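Local coordinates for putative polyphosphate kinase 2 family protein (PDB 3RHF) that probably catalyses phosphoryl transfer between polyphosphate and nucleotides, as expected of a polyphosphate kinase 2, at residues V230-T235 and W242-A247; K183-I188 and D223-Y228; L77-A82 and D169-L174; K14-V19 and V257-L262. One frame throughout, in Å; residues are numbered along the deposited sequence.

Interactions 1, 2 and 3 are buried and lie on one face of the central parallel sheet, whereas interaction 4 is partly exposed and packs on the opposite face. Interactions 1 and 2 share helix 221-235, set against the neighbouring strands 242-246 and 179-187; interaction 3 brings helix 157-176 to strand 75-82, next in the sheet. Their chemistry differs with place: aromatic rings and one indole hydrogen bond in interaction 1, selenomethionine against tyrosine in interaction 2, sparse aliphatic packing beside a buried carboxylate in interaction 3. Lys183 ties these together, pairing with Glu171 and the carbonyl of Thr235. Interaction 4 is mostly aliphatic and fastens the N-terminal segment to helix 250-266.

Interaction 1: V230-T235 and W242-A247; sequences VAFEKT and WHVVPA
Phe232 drives one edge of its ring into a face of the Trp242 indole, a tilted edge-to-face pair with the planes at 55°. The centroids of the phenyl ring and the five-membered ring lie 4.7 Å apart. Two atoms do the touching: CD1 of Phe232 comes within 3.5 Å of CG of Trp242, while its neighbour CE1 hovers over the middle of the indole. Phe232 reaches there because its CG stands anti to the carbonyl carbon (chi1 -54°), which swings the ring off the helix toward the strand. Farther round the ring, CE2 meets CG2 of Val244 at 3.4 Å, so the benzyl group lies between the indole and the CG2 methyl of valine; a broad aromatic and a compact beta-branched residue suit this buried seam.

The indole is also held at its rim. Trp242 NE1 donates to Thr235 OG1 at 2.9 Å, with the oxygen close to the ring plane, which helps fix the rotation of the indole. The threonine hydroxyl in turn donates to the carbonyl oxygen of Ala231 from above the carbonyl plane, a bond modelled so short that its exact length is doubtful. Threonine serves well here, since one hydroxyl can accept from the indole and still donate to a carbonyl one turn earlier in its own helix.

Around the pair, Lys183 of strand 179-187 makes a cation-pi contact with Trp242, and Tyr143 meets the same indole edge-to-face. Phe232 also rests on Met185 of that strand, while helix 157-176 flanks Thr235. Segment 230-235 runs roughly antiparallel to strand 242-246, an outermost strand of the sheet within this chain.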
# COMPACT_ATOMS: atom_id res chain seq x y z
N VAL A 230 -2.54 -12.18 29.81
CA VAL A 230 -2.43 -13.64 29.83
C VAL A 230 -1.84 -14.14 28.52
O VAL A 230 -0.83 -14.88 28.54
CB VAL A 230 -3.77 -14.32 30.13
CG1 VAL A 230 -3.65 -15.87 29.93
CG2 VAL A 230 -4.20 -13.96 31.55
N ALA A 231 -2.42 -13.70 27.42
CA ALA A 231 -1.86 -13.91 26.07
C ALA A 231 -0.35 -13.68 26.01
O ALA A 231 0.35 -14.48 25.40
CB ALA A 231 -2.56 -13.00 25.02
N PHE A 232 0.14 -12.61 26.65
CA PHE A 232 1.59 -12.36 26.66
C PHE A 232 2.35 -13.36 27.53
O PHE A 232 3.45 -13.75 27.17
CB PHE A 232 2.01 -10.95 27.13
CG PHE A 232 1.36 -9.80 26.39
CD1 PHE A 232 1.08 -9.86 25.06
CD2 PHE A 232 1.07 -8.63 27.07
CE1 PHE A 232 0.48 -8.80 24.42
CE2 PHE A 232 0.48 -7.59 26.45
CZ PHE A 232 0.17 -7.69 25.11
N GLU A 233 1.80 -13.76 28.67
CA GLU A 233 2.48 -14.77 29.48
C GLU A 233 2.55 -16.06 28.70
O GLU A 233 3.46 -16.82 28.87
CB GLU A 233 1.75 -15.05 30.82
CG GLU A 233 1.90 -13.92 31.90
CD GLU A 233 0.98 -14.10 33.14
OE1 GLU A 233 0.63 -15.29 33.40
OE2 GLU A 233 0.64 -13.07 33.84
N LYS A 234 1.55 -16.32 27.87
CA LYS A 234 1.45 -17.60 27.19
C LYS A 234 2.25 -17.65 25.89
O LYS A 234 2.76 -18.71 25.56
CB LYS A 234 -0.02 -17.94 26.91
CG LYS A 234 -0.92 -18.04 28.19
CD LYS A 234 -0.98 -19.47 28.77
CE LYS A 234 -1.52 -19.53 30.20
NZ LYS A 234 -0.79 -20.61 30.94
N THR A 235 2.37 -16.51 25.17
CA THR A 235 2.82 -16.50 23.76
C THR A 235 3.99 -15.58 23.41
O THR A 235 4.38 -15.51 22.23
CB THR A 235 1.65 -16.15 22.81
OG1 THR A 235 1.20 -14.80 23.03
CG2 THR A 235 0.50 -17.11 23.00
N TRP A 242 6.68 -10.76 22.30
CA TRP A 242 5.72 -9.65 22.24
C TRP A 242 6.40 -8.32 22.57
O TRP A 242 7.36 -8.29 23.28
CB TRP A 242 4.59 -9.86 23.22
CG TRP A 242 3.47 -10.57 22.65
CD1 TRP A 242 3.11 -11.88 22.88
CD2 TRP A 242 2.53 -10.03 21.79
NE1 TRP A 242 2.00 -12.17 22.18
CE2 TRP A 242 1.62 -11.06 21.48
CE3 TRP A 242 2.36 -8.78 21.23
CZ2 TRP A 242 0.54 -10.87 20.63
CZ3 TRP A 242 1.28 -8.58 20.35
CH2 TRP A 242 0.39 -9.62 20.06
N HIS A 243 5.91 -7.23 22.01
CA HIS A 243 6.37 -5.94 22.42
C HIS A 243 5.14 -5.12 22.70
O HIS A 243 4.19 -5.15 21.94
CB HIS A 243 7.18 -5.26 21.33
CG HIS A 243 8.34 -6.06 20.86
ND1 HIS A 243 8.23 -7.01 19.87
CD2 HIS A 243 9.64 -6.05 21.24
CE1 HIS A 243 9.41 -7.56 19.67
NE2 HIS A 243 10.29 -6.98 20.48
N VAL A 244 5.16 -4.40 23.80
CA VAL A 244 4.07 -3.53 24.18
C VAL A 244 4.63 -2.11 24.15
O VAL A 244 5.58 -1.79 24.87
CB VAL A 244 3.56 -3.86 25.60
CG1 VAL A 244 2.66 -2.71 26.10
CG2 VAL A 244 2.84 -5.24 25.63
N VAL A 245 4.04 -1.30 23.27
CA VAL A 245 4.52 -0.01 22.87
C VAL A 245 3.53 1.04 23.39
O VAL A 245 2.38 1.11 22.93
CB VAL A 245 4.53 0.11 21.33
CG1 VAL A 245 4.94 1.47 20.95
CG2 VAL A 245 5.46 -0.94 20.66
N PRO A 246 3.96 1.85 24.37
CA PRO A 246 3.13 2.93 24.87
C PRO A 246 2.68 3.80 23.70
O PRO A 246 3.51 4.22 22.91
CB PRO A 246 4.09 3.68 25.75
CG PRO A 246 4.92 2.67 26.31
CD PRO A 246 5.11 1.63 25.24
N ALA A 247 1.37 4.01 23.57
CA ALA A 247 0.82 4.59 22.35
C ALA A 247 -0.06 5.82 22.58
O ALA A 247 -0.65 6.33 21.63
CB ALA A 247 0.05 3.56 21.58

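Interaction 2: K183-I188 and D223-Y228; sequences KVMLNI and DYMDAY
Met185, modelled as selenomethionine, lays its terminal methyl over a face of the Tyr228 ring. CE sits 3.7 Å from the ring centroid and only 11° off the normal, a well-centred CH-pi contact. The selenium is farther out, 4.8 Å from that centroid, which makes a more distant Met-aromatic contact above the same face. With CG anti to the backbone N (chi1 -170°), the chain leaves the strand toward the helix, and a bend at chi2 folds it across the ring; CG itself passes 3.8 Å from Tyr228 CE1. A long, unbranched and polarisable side chain suits this place, because it reaches into the space between the layers, where the segment axes lie 12.0 Å apart, and conforms to a flat ring. The CE of Met185 also approaches CE of Met225 at 4.4 Å, a loose methyl-to-methyl meeting.

The two segments run nearly antiparallel, as in a beta-alpha-beta crossover: from strand 179-187 the chain passes through other helices before helix 221-235, then enters strand 242-246 alongside. Such layering belongs to the alpha/beta/alpha sandwich of P-loop kinases. Next, Leu186 points to the other face of the sheet, onto Val257 of helix 250-266.

Asn187 then turns its OD1 toward the selenium of Met225, 4.2 Å away, where this second selenomethionine's twice-bent chain has curled toward the strand. At its phenolic end Tyr228 makes a weak hydrogen bond with Gln81 of strand 75-82.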
# COMPACT_ATOMS: atom_id res chain seq x y z
N LYS A 183 5.96 -8.82 16.75
CA LYS A 183 4.64 -8.67 17.36
C LYS A 183 4.56 -7.38 18.19
O LYS A 183 5.41 -7.12 19.05
CB LYS A 183 4.27 -9.88 18.22
CG LYS A 183 4.34 -11.22 17.49
CD LYS A 183 3.59 -12.37 18.22
CE LYS A 183 4.22 -12.82 19.56
NZ LYS A 183 4.22 -14.31 19.82
N VAL A 184 3.56 -6.56 17.92
CA VAL A 184 3.45 -5.27 18.57
C VAL A 184 2.05 -5.11 19.15
O VAL A 184 1.02 -5.36 18.48
CB VAL A 184 3.74 -4.12 17.59
CG1 VAL A 184 3.10 -2.86 18.07
CG2 VAL A 184 5.24 -3.97 17.42
N MSE A 185 2.00 -4.71 20.41
CA MSE A 185 0.72 -4.29 21.00
C MSE A 185 0.77 -2.82 21.31
O MSE A 185 1.63 -2.36 22.05
CB MSE A 185 0.38 -5.09 22.23
CG MSE A 185 -1.07 -4.84 22.72
SE MSE A 185 -1.08 -3.89 24.46
CE MSE A 185 -3.06 -3.93 24.83
N LEU A 186 -0.13 -2.08 20.71
CA LEU A 186 -0.23 -0.65 20.99
C LEU A 186 -1.11 -0.41 22.21
O LEU A 186 -2.30 -0.67 22.16
CB LEU A 186 -0.83 0.11 19.79
CG LEU A 186 -0.15 -0.07 18.46
CD1 LEU A 186 -0.98 0.69 17.48
CD2 LEU A 186 1.29 0.42 18.55
N ASN A 187 -0.54 0.15 23.26
CA ASN A 187 -1.21 0.24 24.55
C ASN A 187 -1.61 1.72 24.84
O ASN A 187 -0.77 2.63 24.99
CB ASN A 187 -0.25 -0.32 25.58
CG ASN A 187 -0.82 -0.40 26.97
OD1 ASN A 187 -1.94 -0.89 27.20
ND2 ASN A 187 -0.02 -0.01 27.93
N ILE A 188 -2.90 1.96 24.88
CA ILE A 188 -3.39 3.26 25.34
C ILE A 188 -4.15 3.06 26.62
O ILE A 188 -4.66 1.96 26.88
CB ILE A 188 -4.25 3.99 24.29
CG1 ILE A 188 -5.52 3.18 23.94
CG2 ILE A 188 -3.37 4.32 23.05
CD1 ILE A 188 -6.43 3.85 22.91
N ASP A 223 -11.24 -6.57 31.37
CA ASP A 223 -11.24 -7.97 30.92
C ASP A 223 -10.25 -8.10 29.71
O ASP A 223 -9.36 -8.98 29.69
CB ASP A 223 -12.65 -8.45 30.51
CG ASP A 223 -13.68 -8.51 31.70
OD1 ASP A 223 -13.35 -9.08 32.76
OD2 ASP A 223 -14.84 -8.01 31.55
N TYR A 224 -10.38 -7.18 28.75
CA TYR A 224 -9.42 -7.07 27.66
C TYR A 224 -8.01 -6.89 28.14
O TYR A 224 -7.15 -7.57 27.65
CB TYR A 224 -9.78 -5.95 26.72
CG TYR A 224 -10.82 -6.27 25.68
CD1 TYR A 224 -10.51 -7.03 24.54
CD2 TYR A 224 -12.11 -5.80 25.81
CE1 TYR A 224 -11.50 -7.32 23.57
CE2 TYR A 224 -13.08 -6.07 24.86
CZ TYR A 224 -12.78 -6.82 23.75
OH TYR A 224 -13.79 -7.02 22.84
N MSE A 225 -7.72 -5.99 29.06
CA MSE A 225 -6.35 -5.92 29.57
C MSE A 225 -5.84 -7.24 30.16
O MSE A 225 -4.66 -7.56 30.05
CB MSE A 225 -6.19 -4.86 30.65
CG MSE A 225 -6.27 -3.38 30.18
SE MSE A 225 -5.34 -2.88 28.51
CE MSE A 225 -6.73 -3.32 27.19
N ASP A 226 -6.75 -7.98 30.80
CA ASP A 226 -6.40 -9.29 31.39
C ASP A 226 -6.09 -10.32 30.26
O ASP A 226 -5.12 -11.10 30.33
CB ASP A 226 -7.51 -9.77 32.38
CG ASP A 226 -7.11 -11.00 33.17
OD1 ASP A 226 -6.11 -10.91 33.92
OD2 ASP A 226 -7.76 -12.07 33.04
N ALA A 227 -6.94 -10.32 29.24
CA ALA A 227 -6.78 -11.19 28.10
C ALA A 227 -5.41 -10.99 27.47
O ALA A 227 -4.71 -11.95 27.15
CB ALA A 227 -7.87 -10.93 27.09
N TYR A 228 -5.04 -9.73 27.31
CA TYR A 228 -3.78 -9.40 26.70
C TYR A 228 -2.67 -9.92 27.56
O TYR A 228 -1.74 -10.56 27.07
CB TYR A 228 -3.64 -7.87 26.47
CG TYR A 228 -4.15 -7.45 25.10
CD1 TYR A 228 -3.41 -7.71 23.96
CD2 TYR A 228 -5.39 -6.82 24.95
CE1 TYR A 228 -3.88 -7.36 22.72
CE2 TYR A 228 -5.86 -6.47 23.67
CZ TYR A 228 -5.09 -6.75 22.57
OH TYR A 228 -5.53 -6.43 21.28

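Interaction 3: L77-A82 and D169-L174; sequences LLILQA and DFESRL
The flat carboxylate of Glu171 meets the end of Ile79, whose CD1 lies 4.2 Å from OE2. On the same helix the Phe170 ring has Leu174 over one face, offset toward the rim, with CG 4.1 Å above the plane. The guanidinium of Arg173 carries CA of Phe170 over one face and the carboxylate of Asp169 at its edge, in plane; that intrahelical salt bridge is modelled very short, so its exact length is doubtful.

Direct packing between helix and strand is light: CD2 of Leu77 touches CD1 of Leu174 at 3.9 Å. Leu77 extends its CG anti to the backbone N (chi1 near 180°), sending the isobutyl group out of the sheet, and the two leucines meet through single methyls. Their flexible branched ends suit a place where the backbones stand well apart, with Leu77 and Leu174 CA atoms 9.3 Å from each other.

The buried carboxylate of Glu171 is met mainly by Lys183 of strand 179-187, whose NZ forms a salt bridge with OE1, while the hydroxyl of Tyr143 bonds OE2. Ile79 packs its methyl beside this cluster and also touches Ser141 and Gln142.

Strand 75-82 is central in a parallel sheet of order 2-3-1-4-5, flanked by helices as in P-loop kinases. Its sequence continues into what is consistent with a P-loop (Walker A) containing Lys88, which bonds the carbonyl of Ala82, and helix 157-176 covers one face of this first strand.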
# COMPACT_ATOMS: atom_id res chain seq x y z
N LEU A 77 7.08 -10.50 9.09
CA LEU A 77 5.66 -10.45 9.45
C LEU A 77 5.50 -9.56 10.69
O LEU A 77 5.97 -9.92 11.79
CB LEU A 77 5.08 -11.85 9.72
CG LEU A 77 3.57 -11.96 10.10
CD1 LEU A 77 2.65 -11.32 9.03
CD2 LEU A 77 3.07 -13.36 10.44
N LEU A 78 4.86 -8.41 10.46
CA LEU A 78 4.48 -7.49 11.48
C LEU A 78 3.06 -7.78 11.89
O LEU A 78 2.15 -7.73 11.03
CB LEU A 78 4.58 -6.08 10.95
CG LEU A 78 4.21 -4.91 11.87
CD1 LEU A 78 5.19 -4.77 13.07
CD2 LEU A 78 4.18 -3.62 11.07
N ILE A 79 2.87 -8.10 13.18
CA ILE A 79 1.56 -8.27 13.79
C ILE A 79 1.25 -7.12 14.72
O ILE A 79 1.94 -6.93 15.74
CB ILE A 79 1.43 -9.62 14.64
CG1 ILE A 79 1.68 -10.85 13.76
CG2 ILE A 79 0.06 -9.73 15.21
CD1 ILE A 79 1.75 -12.18 14.46
N LEU A 80 0.16 -6.41 14.40
CA LEU A 80 -0.39 -5.38 15.29
C LEU A 80 -1.69 -5.77 15.99
O LEU A 80 -2.64 -6.14 15.33
CB LEU A 80 -0.64 -4.12 14.55
CG LEU A 80 0.65 -3.54 14.04
CD1 LEU A 80 0.30 -2.64 12.85
CD2 LEU A 80 1.38 -2.80 15.15
N GLN A 81 -1.71 -5.66 17.31
CA GLN A 81 -2.96 -5.72 18.08
C GLN A 81 -3.08 -4.47 18.92
O GLN A 81 -2.06 -3.94 19.42
CB GLN A 81 -2.95 -6.91 19.02
CG GLN A 81 -2.92 -8.28 18.33
CD GLN A 81 -4.26 -8.68 17.82
OE1 GLN A 81 -4.36 -9.48 16.91
NE2 GLN A 81 -5.29 -8.13 18.39
N ALA A 82 -4.32 -4.01 19.08
CA ALA A 82 -4.63 -2.88 19.94
C ALA A 82 -6.13 -2.68 20.05
O ALA A 82 -6.86 -3.08 19.18
CB ALA A 82 -3.99 -1.62 19.43
N ASP A 169 3.10 -22.88 18.15
CA ASP A 169 3.54 -23.89 17.19
C ASP A 169 3.56 -23.32 15.80
O ASP A 169 4.54 -23.49 15.08
CB ASP A 169 2.64 -25.10 17.20
CG ASP A 169 3.03 -26.14 16.11
OD1 ASP A 169 4.04 -26.88 16.30
OD2 ASP A 169 2.33 -26.23 15.06
N PHE A 170 2.49 -22.60 15.46
CA PHE A 170 2.40 -21.80 14.26
C PHE A 170 3.51 -20.79 14.10
O PHE A 170 4.26 -20.79 13.09
CB PHE A 170 1.12 -21.06 14.30
CG PHE A 170 0.89 -20.14 13.20
CD1 PHE A 170 0.87 -20.60 11.89
CD2 PHE A 170 0.59 -18.84 13.44
CE1 PHE A 170 0.59 -19.73 10.84
CE2 PHE A 170 0.28 -17.98 12.40
CZ PHE A 170 0.30 -18.43 11.10
N GLU A 171 3.69 -19.93 15.08
CA GLU A 171 4.79 -18.96 14.96
C GLU A 171 6.15 -19.67 14.82
O GLU A 171 7.05 -19.23 14.14
CB GLU A 171 4.75 -18.00 16.13
CG GLU A 171 3.54 -17.10 16.00
CD GLU A 171 3.29 -16.18 17.20
OE1 GLU A 171 4.12 -16.19 18.17
OE2 GLU A 171 2.25 -15.44 17.13
N SER A 172 6.29 -20.80 15.49
CA SER A 172 7.50 -21.57 15.41
C SER A 172 7.69 -22.16 13.98
O SER A 172 8.80 -22.23 13.47
CB SER A 172 7.49 -22.65 16.49
OG SER A 172 8.51 -23.58 16.24
N ARG A 173 6.61 -22.55 13.33
CA ARG A 173 6.73 -23.08 11.98
C ARG A 173 7.16 -21.95 11.05
O ARG A 173 8.05 -22.13 10.20
CB ARG A 173 5.43 -23.74 11.53
CG ARG A 173 5.35 -25.25 11.88
CD ARG A 173 3.95 -25.75 12.39
NE ARG A 173 2.89 -25.20 11.56
CZ ARG A 173 1.70 -24.81 11.98
NH1 ARG A 173 1.34 -24.93 13.23
NH2 ARG A 173 0.84 -24.30 11.09
N LEU A 174 6.54 -20.79 11.22
CA LEU A 174 6.84 -19.66 10.33
C LEU A 174 8.29 -19.20 10.44
O LEU A 174 8.93 -18.90 9.44
CB LEU A 174 5.95 -18.46 10.60
CG LEU A 174 4.48 -18.56 10.22
CD1 LEU A 174 3.92 -17.15 10.48
CD2 LEU A 174 4.19 -19.03 8.78

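Interaction 4: K14-V19 and V257-L262; sequences KSPAEV and VQQLLL
Pro16 and Leu260 carry the apolar part of this contact, with CB of the proline 4.0 Å from CD2 of the leucine. The same CD2 methyl tucks under the first turn of the short helix 16-19, 3.7 Å from Ala17 N, while the small CB of Ala17 stays farther off, 4.4 Å away. Leu260 has its CG anti to the carbonyl carbon (chi1 -85°), which tips the isobutyl group across toward the N-terminal segment. Beside it the proline ring lies alongside the CB-CG stem of Gln259: CG of Pro16 is 4.0 Å from CB of Gln259.

Proline suits a helix's first residue, since its nitrogen has no hydrogen to offer and none is needed there. Just before it stands the N-cap, Ser15, whose OG accepts from Ala17 N at 3.1 Å. Helix 250-266 belongs to one of the two helical layers of the alpha/beta/alpha sandwich, and Leu260 also rests on Val184 of the sheet beneath.

Polar bonds reach other elements. Ser15 OG bonds Asp263 of helix 250-266, one turn beyond Gln259, which also takes Gln259 NE2, and Gln259 OE1 accepts from Gln53 of helix 43-69. Near the exposed Ala17 lies a triethylene glycol, probably from the crystallisation liquor.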
# COMPACT_ATOMS: atom_id res chain seq x y z
N LYS A 14 18.09 3.69 23.52
CA LYS A 14 18.11 2.25 23.66
C LYS A 14 17.09 1.63 22.68
O LYS A 14 16.02 2.21 22.42
CB LYS A 14 17.90 1.81 25.15
N SER A 15 17.44 0.48 22.12
CA SER A 15 16.59 -0.20 21.16
C SER A 15 15.25 -0.65 21.75
O SER A 15 15.21 -1.21 22.83
CB SER A 15 17.30 -1.43 20.60
OG SER A 15 16.38 -2.14 19.78
N PRO A 16 14.15 -0.43 21.02
CA PRO A 16 12.88 -0.94 21.47
C PRO A 16 12.79 -2.47 21.49
O PRO A 16 11.91 -3.01 22.13
CB PRO A 16 11.89 -0.40 20.43
CG PRO A 16 12.59 0.52 19.65
CD PRO A 16 14.03 0.25 19.73
N ALA A 17 13.66 -3.19 20.80
CA ALA A 17 13.65 -4.65 20.92
C ALA A 17 13.97 -5.01 22.38
O ALA A 17 13.72 -6.13 22.82
CB ALA A 17 14.64 -5.29 19.96
N GLU A 18 14.51 -4.05 23.11
CA GLU A 18 15.04 -4.27 24.45
C GLU A 18 14.09 -3.73 25.48
O GLU A 18 13.63 -4.47 26.31
CB GLU A 18 16.44 -3.63 24.55
CG GLU A 18 17.06 -3.44 25.94
CD GLU A 18 18.45 -2.73 25.86
OE1 GLU A 18 19.29 -3.19 25.05
OE2 GLU A 18 18.66 -1.71 26.58
N VAL A 19 13.78 -2.44 25.42
CA VAL A 19 13.00 -1.83 26.48
C VAL A 19 11.52 -2.20 26.36
O VAL A 19 10.82 -2.17 27.37
CB VAL A 19 13.20 -0.27 26.58
CG1 VAL A 19 14.65 0.05 26.93
CG2 VAL A 19 12.83 0.48 25.30
N VAL A 257 7.34 1.44 16.44
CA VAL A 257 7.00 0.39 15.51
C VAL A 257 8.02 0.40 14.40
O VAL A 257 8.63 -0.64 14.11
CB VAL A 257 5.56 0.46 15.00
CG1 VAL A 257 5.37 -0.58 13.92
CG2 VAL A 257 4.57 0.13 16.12
N GLN A 258 8.27 1.56 13.82
CA GLN A 258 9.25 1.57 12.73
C GLN A 258 10.63 1.09 13.12
O GLN A 258 11.26 0.34 12.35
CB GLN A 258 9.29 2.89 11.92
CG GLN A 258 8.39 2.70 10.71
CD GLN A 258 8.26 3.87 9.79
OE1 GLN A 258 7.13 4.27 9.46
NE2 GLN A 258 9.39 4.40 9.29
N GLN A 259 11.11 1.44 14.31
CA GLN A 259 12.48 1.05 14.69
C GLN A 259 12.53 -0.43 14.94
O GLN A 259 13.52 -1.07 14.67
CB GLN A 259 13.01 1.82 15.89
CG GLN A 259 14.53 1.82 16.04
CD GLN A 259 15.25 2.51 14.90
OE1 GLN A 259 14.96 3.66 14.55
NE2 GLN A 259 16.19 1.82 14.31
N LEU A 260 11.42 -0.99 15.39
CA LEU A 260 11.33 -2.45 15.58
C LEU A 260 11.49 -3.22 14.29
O LEU A 260 12.23 -4.21 14.23
CB LEU A 260 9.98 -2.81 16.22
CG LEU A 260 9.90 -2.73 17.75
CD1 LEU A 260 8.48 -3.01 18.15
CD2 LEU A 260 10.86 -3.70 18.49
N LEU A 261 10.77 -2.73 13.27
CA LEU A 261 10.91 -3.19 11.90
C LEU A 261 12.31 -3.10 11.37
O LEU A 261 12.80 -4.06 10.82
CB LEU A 261 10.04 -2.36 10.99
CG LEU A 261 8.84 -3.00 10.37
CD1 LEU A 261 8.13 -4.01 11.30
CD2 LEU A 261 7.89 -1.88 9.99
N LEU A 262 12.92 -1.92 11.51
CA LEU A 262 14.30 -1.72 10.96
C LEU A 262 15.33 -2.60 11.65
O LEU A 262 16.24 -3.09 10.99
CB LEU A 262 14.77 -0.25 11.05
CG LEU A 262 13.90 0.72 10.24
CD1 LEU A 262 13.96 2.16 10.81
CD2 LEU A 262 14.26 0.74 8.77